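Local coordinates for protein TetR-family transcriptional regulator (Streptomyces coelicolor A3, PDB 2QIB) that probably acts as a DNA-binding transcription regulator of the TetR family, recognising its target sequence through an N-terminal helix-turn-helix domain, at residues E78-Q81 / A86-L89; L23-R28 / D32-D37; A147-V152 / E198-L203. One frame throughout, in Å; residues are numbered along the deposited sequence.

Contact 1. Residues E78-Q81 / A86-L89; sequences EPRQ and ARLL
Glu-78 and Arg-87 bring the two backbones closest, CA to CA 6.6 Å, where the loop 78-81 passes beside the first turns of helix 84-101. Arg-87 makes the contact almost alone. Its chain is stretched from CG to NE and runs from the helix to the loop, laying CD against Pro-79 O at 3.6 Å. At the far end the peptide between Arg-80 and Gln-81 lies over one face of the guanidinium: Arg-80 C sits 3.4 Å above the plane and Gln-81 N 3.2 Å above it, both over the centre. Gln-81 N and the arginine nitrogens are all donors, so they form no hydrogen bond there. The one hydrogen bond between the segments is weak: Arg-87 NE reaches Gln-81 O at 3.0 Å, but the N-H...O angle is only 124°. The charged end is also bonded to Gly-82 O through NH2 and to His-139 ND1 through NH1. Arg-80 adds its CB, 3.5 Å from Arg-87 NH1. Nearer the helix, Glu-78 rests its CG 4.0 Å from Arg-87 CB; with CG anti to the backbone N (chi1 180°) and a bend at chi2, its carboxylate goes to salt bridges with Arg-90 and Arg-94 further along the same helix. Gln-81 N turns back weakly to Pro-79 O, so the backbone that Arg-87 lies against is an inverse gamma turn centred on Arg-80, in the connection from helix 57-75 to helix 84-101, where a TetR-type chain passes into its C-terminal domain.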
loop_
_atom_site.group_PDB
_atom_site.type_symbol
_atom_site.label_atom_id
_atom_site.label_comp_id
_atom_site.label_asym_id
_atom_site.label_seq_id
_atom_site.Cartn_x
_atom_site.Cartn_y
_atom_site.Cartn_z
ATOM N N GLU A 78 20.671 -6.179 6.973
ATOM C CA GLU A 78 21.199 -7.323 6.192
ATOM C C GLU A 78 22.548 -6.904 5.615
ATOM O O GLU A 78 22.670 -5.797 5.106
ATOM C CB GLU A 78 20.216 -7.653 5.048
ATOM C CG GLU A 78 20.639 -8.829 4.140
ATOM C CD GLU A 78 20.715 -10.182 4.866
ATOM O OE1 GLU A 78 20.015 -10.383 5.878
ATOM O OE2 GLU A 78 21.460 -11.082 4.399
ATOM N N PRO A 79 23.592 -7.760 5.740
ATOM C CA PRO A 79 24.926 -7.401 5.238
ATOM C C PRO A 79 24.917 -7.053 3.755
ATOM O O PRO A 79 24.180 -7.671 2.964
ATOM C CB PRO A 79 25.751 -8.682 5.451
ATOM C CG PRO A 79 25.059 -9.386 6.531
ATOM C CD PRO A 79 23.584 -9.096 6.348
ATOM N N ARG A 80 25.719 -6.051 3.393
ATOM C CA ARG A 80 25.832 -5.620 2.004
ATOM C C ARG A 80 26.857 -6.464 1.259
ATOM O O ARG A 80 27.972 -5.999 0.965
ATOM C CB ARG A 80 26.151 -4.133 1.927
ATOM C CG ARG A 80 25.089 -3.288 2.605
ATOM C CD ARG A 80 25.167 -1.806 2.257
ATOM N NE ARG A 80 26.431 -1.168 2.621
ATOM C CZ ARG A 80 26.796 -0.830 3.856
ATOM N NH1 ARG A 80 26.020 -1.089 4.904
ATOM N NH2 ARG A 80 27.963 -0.237 4.050
ATOM N N GLN A 81 26.470 -7.707 0.977
ATOM C CA GLN A 81 27.364 -8.703 0.411
ATOM C C GLN A 81 26.604 -9.577 -0.583
ATOM O O GLN A 81 25.456 -9.942 -0.346
ATOM C CB GLN A 81 27.929 -9.604 1.527
ATOM C CG GLN A 81 28.857 -8.899 2.525
ATOM C CD GLN A 81 30.191 -8.463 1.914
ATOM O OE1 GLN A 81 30.756 -7.424 2.293
ATOM N NE2 GLN A 81 30.700 -9.253 0.965
ATOM N N ALA A 86 19.286 -11.683 -3.597
ATOM C CA ALA A 86 19.370 -12.645 -2.497
ATOM C C ALA A 86 19.309 -11.987 -1.113
ATOM O O ALA A 86 18.753 -12.575 -0.182
ATOM C CB ALA A 86 20.668 -13.502 -2.633
ATOM N N ARG A 87 19.907 -10.808 -0.972
ATOM C CA ARG A 87 19.833 -10.056 0.286
ATOM C C ARG A 87 18.376 -9.725 0.568
ATOM O O ARG A 87 17.872 -9.915 1.690
ATOM C CB ARG A 87 20.569 -8.731 0.152
ATOM C CG ARG A 87 22.039 -8.849 -0.335
ATOM C CD ARG A 87 22.693 -7.479 -0.316
ATOM N NE ARG A 87 23.912 -7.475 -1.125
ATOM C CZ ARG A 87 24.623 -6.377 -1.364
ATOM N NH1 ARG A 87 24.256 -5.211 -0.843
ATOM N NH2 ARG A 87 25.725 -6.458 -2.104
ATOM N N LEU A 88 17.703 -9.168 -0.440
ATOM C CA LEU A 88 16.280 -8.830 -0.249
ATOM C C LEU A 88 15.433 -10.071 0.074
ATOM O O LEU A 88 14.538 -10.006 0.940
ATOM C CB LEU A 88 15.737 -8.081 -1.467
ATOM C CG LEU A 88 14.279 -7.592 -1.351
ATOM C CD1 LEU A 88 14.091 -6.638 -0.161
ATOM C CD2 LEU A 88 13.918 -6.864 -2.651
ATOM N N LEU A 89 15.704 -11.194 -0.594
ATOM C CA LEU A 89 14.959 -12.421 -0.312
ATOM C C LEU A 89 15.134 -12.823 1.147
ATOM O O LEU A 89 14.165 -13.223 1.799
ATOM C CB LEU A 89 15.384 -13.570 -1.248
ATOM C CG LEU A 89 14.534 -14.836 -1.109
ATOM C CD1 LEU A 89 13.029 -14.550 -1.345
ATOM C CD2 LEU A 89 15.065 -15.941 -2.049
#

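Contact 2. Residues L23-R28 / D32-D37; sequences LDLFSR and DEVSID
Val-34 fills the angle between Leu-25 and Phe-26, two neighbours on helix 11-28, and has far more surface buried here than either of them. Both of its methyls take part. CG1, placed opposite the valine's own main-chain nitrogen by a chi1 of 178°, lies over one face of the Phe-26 ring in a CH-pi contact, 4.0 Å from the centroid and 23° off the normal, displaced toward the rim; the same methyl meets Leu-25 CB at 3.7 Å. CG2 lies nearest the helix backbone, packing on Leu-25 O at 3.5 Å. Between them Val-34 CB approaches Phe-26 CE1 to 3.6 Å, so the valine follows both the ring and the main chain beside it. The helix ends at Arg-28, and Val-34 immediately precedes Ser-35, the N-cap of helix 36-43, whose OG accepts a bond from Glu-38 N. Helix 36-43 belongs to the predicted helix-turn-helix of this TetR-family domain, and the valine packs the loop residue ahead of it onto helix 11-28. Ile-39 of helix 36-43 touches all three side chains, adding to a small apolar core. The Phe-26 ring also meets Tyr-61 of helix 57-75 edge-to-face. Val-34 O, a buried residue's carbonyl, receives a hydrogen bond from Lys-57 at the start of that same helix.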
loop_
_atom_site.group_PDB
_atom_site.type_symbol
_atom_site.label_atom_id
_atom_site.label_comp_id
_atom_site.label_asym_id
_atom_site.label_seq_id
_atom_site.Cartn_x
_atom_site.Cartn_y
_atom_site.Cartn_z
ATOM N N LEU A 23 1.993 -7.595 24.142
ATOM C CA LEU A 23 2.364 -7.854 22.756
ATOM C C LEU A 23 1.848 -9.221 22.310
ATOM O O LEU A 23 1.313 -9.358 21.199
ATOM C CB LEU A 23 3.880 -7.773 22.591
ATOM C CG LEU A 23 4.313 -7.960 21.123
ATOM C CD1 LEU A 23 3.485 -7.105 20.122
ATOM C CD2 LEU A 23 5.764 -7.615 21.030
ATOM N N ASP A 24 1.973 -10.218 23.179
ATOM C CA ASP A 24 1.465 -11.551 22.849
ATOM C C ASP A 24 -0.047 -11.531 22.512
ATOM O O ASP A 24 -0.482 -12.040 21.488
ATOM C CB ASP A 24 1.710 -12.524 24.002
ATOM C CG ASP A 24 1.224 -13.932 23.675
ATOM O OD1 ASP A 24 1.588 -14.445 22.611
ATOM O OD2 ASP A 24 0.465 -14.518 24.465
ATOM N N LEU A 25 -0.836 -10.911 23.383
ATOM C CA LEU A 25 -2.288 -10.873 23.207
ATOM C C LEU A 25 -2.708 -10.009 22.031
ATOM O O LEU A 25 -3.557 -10.435 21.244
ATOM C CB LEU A 25 -2.998 -10.459 24.506
ATOM C CG LEU A 25 -2.811 -11.438 25.682
ATOM C CD1 LEU A 25 -3.712 -10.993 26.847
ATOM C CD2 LEU A 25 -3.107 -12.870 25.271
ATOM N N PHE A 26 -2.093 -8.827 21.899
ATOM C CA PHE A 26 -2.388 -7.927 20.778
ATOM C C PHE A 26 -1.877 -8.500 19.454
ATOM O O PHE A 26 -2.279 -8.034 18.376
ATOM C CB PHE A 26 -1.800 -6.545 21.010
ATOM C CG PHE A 26 -2.551 -5.725 22.044
ATOM C CD1 PHE A 26 -3.937 -5.502 21.910
ATOM C CD2 PHE A 26 -1.880 -5.130 23.114
ATOM C CE1 PHE A 26 -4.627 -4.695 22.857
ATOM C CE2 PHE A 26 -2.539 -4.347 24.047
ATOM C CZ PHE A 26 -3.926 -4.130 23.937
ATOM N N SER A 27 -0.985 -9.489 19.512
ATOM C CA SER A 27 -0.553 -10.157 18.278
ATOM C C SER A 27 -1.594 -11.184 17.845
ATOM O O SER A 27 -1.816 -11.398 16.647
ATOM C CB SER A 27 0.813 -10.831 18.439
ATOM O OG SER A 27 1.800 -9.813 18.605
ATOM N N ARG A 28 -2.229 -11.827 18.826
ATOM C CA ARG A 28 -3.139 -12.946 18.593
ATOM C C ARG A 28 -4.545 -12.561 18.165
ATOM O O ARG A 28 -5.237 -13.361 17.533
ATOM C CB ARG A 28 -3.253 -13.804 19.868
ATOM C CG ARG A 28 -1.980 -14.553 20.192
ATOM C CD ARG A 28 -2.020 -15.017 21.667
ATOM N NE ARG A 28 -2.451 -16.396 21.706
ATOM C CZ ARG A 28 -1.619 -17.430 21.734
ATOM N NH1 ARG A 28 -0.306 -17.235 21.797
ATOM N NH2 ARG A 28 -2.107 -18.658 21.731
ATOM N N ASP A 32 -9.775 -4.857 20.063
ATOM C CA ASP A 32 -11.096 -4.855 20.733
ATOM C C ASP A 32 -11.385 -6.137 21.532
ATOM O O ASP A 32 -12.281 -6.137 22.420
ATOM C CB ASP A 32 -12.231 -4.653 19.710
ATOM C CG ASP A 32 -12.255 -5.727 18.647
ATOM O OD1 ASP A 32 -11.196 -6.002 18.041
ATOM O OD2 ASP A 32 -13.328 -6.316 18.395
ATOM N N GLU A 33 -10.669 -7.223 21.226
ATOM C CA GLU A 33 -10.833 -8.501 21.921
ATOM C C GLU A 33 -9.723 -8.775 22.939
ATOM O O GLU A 33 -9.530 -9.914 23.317
ATOM C CB GLU A 33 -10.893 -9.675 20.933
ATOM C CG GLU A 33 -11.971 -9.529 19.871
ATOM C CD GLU A 33 -12.126 -10.791 19.037
ATOM O OE1 GLU A 33 -11.120 -11.493 18.807
ATOM O OE2 GLU A 33 -13.264 -11.072 18.589
ATOM N N VAL A 34 -8.975 -7.740 23.330
ATOM C CA VAL A 34 -7.938 -7.879 24.349
ATOM C C VAL A 34 -8.255 -6.886 25.448
ATOM O O VAL A 34 -8.378 -5.698 25.189
ATOM C CB VAL A 34 -6.510 -7.614 23.770
ATOM C CG1 VAL A 34 -5.452 -7.713 24.876
ATOM C CG2 VAL A 34 -6.199 -8.648 22.658
ATOM N N SER A 35 -8.392 -7.375 26.676
ATOM C CA SER A 35 -8.745 -6.505 27.814
ATOM C C SER A 35 -7.597 -6.380 28.813
ATOM O O SER A 35 -6.703 -7.219 28.875
ATOM C CB SER A 35 -9.959 -7.055 28.572
ATOM O OG SER A 35 -9.633 -8.268 29.243
ATOM N N ILE A 36 -7.665 -5.346 29.644
ATOM C CA ILE A 36 -6.718 -5.222 30.760
ATOM C C ILE A 36 -6.800 -6.431 31.675
ATOM O O ILE A 36 -5.765 -6.965 32.102
ATOM C CB ILE A 36 -6.945 -3.925 31.556
ATOM C CG1 ILE A 36 -6.703 -2.693 30.677
ATOM C CG2 ILE A 36 -6.126 -3.932 32.887
ATOM C CD1 ILE A 36 -5.305 -2.601 30.064
ATOM N N ASP A 37 -8.023 -6.881 31.972
ATOM C CA ASP A 37 -8.201 -8.076 32.802
ATOM C C ASP A 37 -7.462 -9.302 32.213
ATOM O O ASP A 37 -6.867 -10.095 32.941
ATOM C CB ASP A 37 -9.683 -8.381 32.988
ATOM C CG ASP A 37 -10.357 -7.443 33.998
ATOM O OD1 ASP A 37 -9.644 -6.685 34.707
ATOM O OD2 ASP A 37 -11.604 -7.481 34.105
#

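Contact 3. Residues A147-V152 / E198-L203; sequences ARLELV and EEMGAL
Leu-149 and Met-200 mark the closest approach of the two backbones, CA to CA 7.0 Å, where the opening turns of helix 147-168 and helix 198-209 approach each other at an incline. The pairing across it is wholly apolar. Met-200, a selenomethionine in the crystal, points its first bond at the other helix; a chi1 of -160° sets CG beside its carbonyl carbon, and bends at chi2 and chi3 fold the rest of the chain across the leucine. Its selenium rests on the root of Leu-149, SE to CA 4.1 Å, while the terminal methyl reaches that leucine's outer end, CE to CD1 again 4.1 Å. Leu-149 thus receives the selenomethionine at its root and at one tip, the two side chains running roughly at right angles. One turn further on, Leu-203 comes in crosswise as well. Its CD2 sits evenly between the fork of Leu-149, 3.8 Å from CD1 and 3.8 Å from CD2, so the leucine branches meet methyl to methyl. Met-190 of helix 175-194 touches both Leu-149 and Met-200, and Leu-137 and Leu-140 of helix 119-140 also pack on Leu-149, making it part of a larger helical core. At the start of helix 198-209, Asp-197 OD2 accepts the Met-200 backbone N-H. Other faces of helix 147-168 serve the dimer: Arg-148 and Glu-150 form salt bridges with Glu-177 and Arg-172 of the second subunit, and Leu-151 packs on Leu-166 of that subunit. The contact therefore packs helix 198-209 on the start of helix 147-168 within the helical C-terminal region, through a helix that on another side builds the subunit interface, as in other TetR-family dimers.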
loop_
_atom_site.group_PDB
_atom_site.type_symbol
_atom_site.label_atom_id
_atom_site.label_comp_id
_atom_site.label_asym_id
_atom_site.label_seq_id
_atom_site.Cartn_x
_atom_site.Cartn_y
_atom_site.Cartn_z
ATOM N N ALA A 147 13.961 11.771 -7.479
ATOM C CA ALA A 147 12.525 11.606 -7.293
ATOM C C ALA A 147 11.988 10.231 -7.717
ATOM O O ALA A 147 11.165 9.615 -7.000
ATOM C CB ALA A 147 11.753 12.714 -8.040
ATOM N N ARG A 148 12.428 9.783 -8.888
ATOM C CA ARG A 148 11.900 8.565 -9.494
ATOM C C ARG A 148 12.254 7.380 -8.624
ATOM O O ARG A 148 11.413 6.491 -8.405
ATOM C CB ARG A 148 12.423 8.377 -10.918
ATOM C CG ARG A 148 11.654 9.264 -11.903
ATOM C CD ARG A 148 12.266 9.311 -13.296
ATOM N NE ARG A 148 11.449 10.211 -14.122
ATOM C CZ ARG A 148 11.478 11.545 -14.061
ATOM N NH1 ARG A 148 12.290 12.178 -13.210
ATOM N NH2 ARG A 148 10.673 12.263 -14.858
ATOM N N LEU A 149 13.478 7.394 -8.103
ATOM C CA LEU A 149 13.938 6.306 -7.239
ATOM C C LEU A 149 13.171 6.312 -5.927
ATOM O O LEU A 149 12.744 5.248 -5.437
ATOM C CB LEU A 149 15.437 6.400 -6.966
ATOM C CG LEU A 149 15.961 5.292 -6.050
ATOM C CD1 LEU A 149 15.677 3.867 -6.621
ATOM C CD2 LEU A 149 17.465 5.488 -5.832
ATOM N N GLU A 150 13.007 7.497 -5.335
ATOM C CA GLU A 150 12.249 7.575 -4.083
ATOM C C GLU A 150 10.845 7.014 -4.277
ATOM O O GLU A 150 10.357 6.261 -3.437
ATOM C CB GLU A 150 12.192 8.993 -3.546
ATOM C CG GLU A 150 11.307 9.077 -2.318
ATOM C CD GLU A 150 11.358 10.403 -1.593
ATOM O OE1 GLU A 150 12.084 11.320 -2.048
ATOM O OE2 GLU A 150 10.683 10.497 -0.551
ATOM N N LEU A 151 10.203 7.346 -5.396
ATOM C CA LEU A 151 8.816 6.890 -5.596
ATOM C C LEU A 151 8.764 5.368 -5.779
ATOM O O LEU A 151 7.909 4.695 -5.180
ATOM C CB LEU A 151 8.213 7.608 -6.798
ATOM C CG LEU A 151 6.716 7.339 -6.981
ATOM C CD1 LEU A 151 5.928 8.552 -7.513
ATOM C CD2 LEU A 151 6.548 6.165 -7.905
ATOM N N VAL A 152 9.673 4.823 -6.581
ATOM C CA VAL A 152 9.707 3.372 -6.803
ATOM C C VAL A 152 9.903 2.662 -5.471
ATOM O O VAL A 152 9.182 1.698 -5.168
ATOM C CB VAL A 152 10.783 2.943 -7.807
ATOM C CG1 VAL A 152 10.924 1.412 -7.792
ATOM C CG2 VAL A 152 10.402 3.448 -9.187
ATOM N N GLU A 198 17.275 8.139 -17.782
ATOM C CA GLU A 198 18.600 7.551 -17.963
ATOM C C GLU A 198 19.297 7.303 -16.633
ATOM O O GLU A 198 19.988 6.301 -16.470
ATOM C CB GLU A 198 19.470 8.435 -18.873
ATOM C CG GLU A 198 18.919 8.600 -20.298
ATOM C CD GLU A 198 19.194 7.404 -21.208
ATOM O OE1 GLU A 198 19.901 6.458 -20.783
ATOM O OE2 GLU A 198 18.714 7.419 -22.369
ATOM N N GLU A 199 19.114 8.218 -15.682
ATOM C CA GLU A 199 19.703 8.054 -14.360
ATOM C C GLU A 199 19.148 6.771 -13.694
ATOM O O GLU A 199 19.903 5.941 -13.150
ATOM C CB GLU A 199 19.465 9.327 -13.529
ATOM C CG GLU A 199 20.272 9.433 -12.244
ATOM C CD GLU A 199 19.934 10.686 -11.432
ATOM O OE1 GLU A 199 18.841 11.280 -11.617
ATOM O OE2 GLU A 199 20.767 11.074 -10.582
HETATM N N MSE A 200 17.830 6.583 -13.788
HETATM C CA MSE A 200 17.198 5.342 -13.362
HETATM C C MSE A 200 17.728 4.119 -14.144
HETATM O O MSE A 200 18.041 3.082 -13.548
HETATM C CB MSE A 200 15.669 5.482 -13.493
HETATM C CG MSE A 200 14.867 4.510 -12.679
HETATM SE SE MSE A 200 15.232 4.571 -10.712
HETATM C CE MSE A 200 15.437 2.711 -10.582
ATOM N N GLY A 201 17.850 4.249 -15.468
ATOM C CA GLY A 201 18.377 3.169 -16.312
ATOM C C GLY A 201 19.758 2.700 -15.867
ATOM O O GLY A 201 20.035 1.511 -15.800
ATOM N N ALA A 202 20.621 3.649 -15.533
ATOM C CA ALA A 202 21.976 3.313 -15.141
ATOM C C ALA A 202 21.994 2.551 -13.820
ATOM O O ALA A 202 22.764 1.595 -13.667
ATOM C CB ALA A 202 22.842 4.572 -15.066
ATOM N N LEU A 203 21.136 2.949 -12.875
ATOM C CA LEU A 203 21.108 2.279 -11.588
ATOM C C LEU A 203 20.640 0.836 -11.783
ATOM O O LEU A 203 21.229 -0.088 -11.242
ATOM C CB LEU A 203 20.189 2.999 -10.586
ATOM C CG LEU A 203 19.920 2.264 -9.279
ATOM C CD1 LEU A 203 21.202 1.981 -8.500
ATOM C CD2 LEU A 203 18.961 3.114 -8.438
#

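The three contacts follow one another along the chain and none touches another. Contact 2 belongs to the N-terminal DNA-binding domain; its centre lies about 34 Å from that of contact 1 and about 43 Å from that of contact 3. Contacts 1 and 3 both lie away from that domain, on the other side of the chain's centre from contact 2, their centres about 20 Å and their nearest atoms about 10 Å apart, and helix 119-140 packs against both. Helix 57-75 runs from contact 2 toward the loop of contact 1. Bound hexaethylene glycol, probably from the crystallisation liquor, is found about 3 Å from the Phe-26 side chain and, at contact 1, about 5 Å from that of Glu-78.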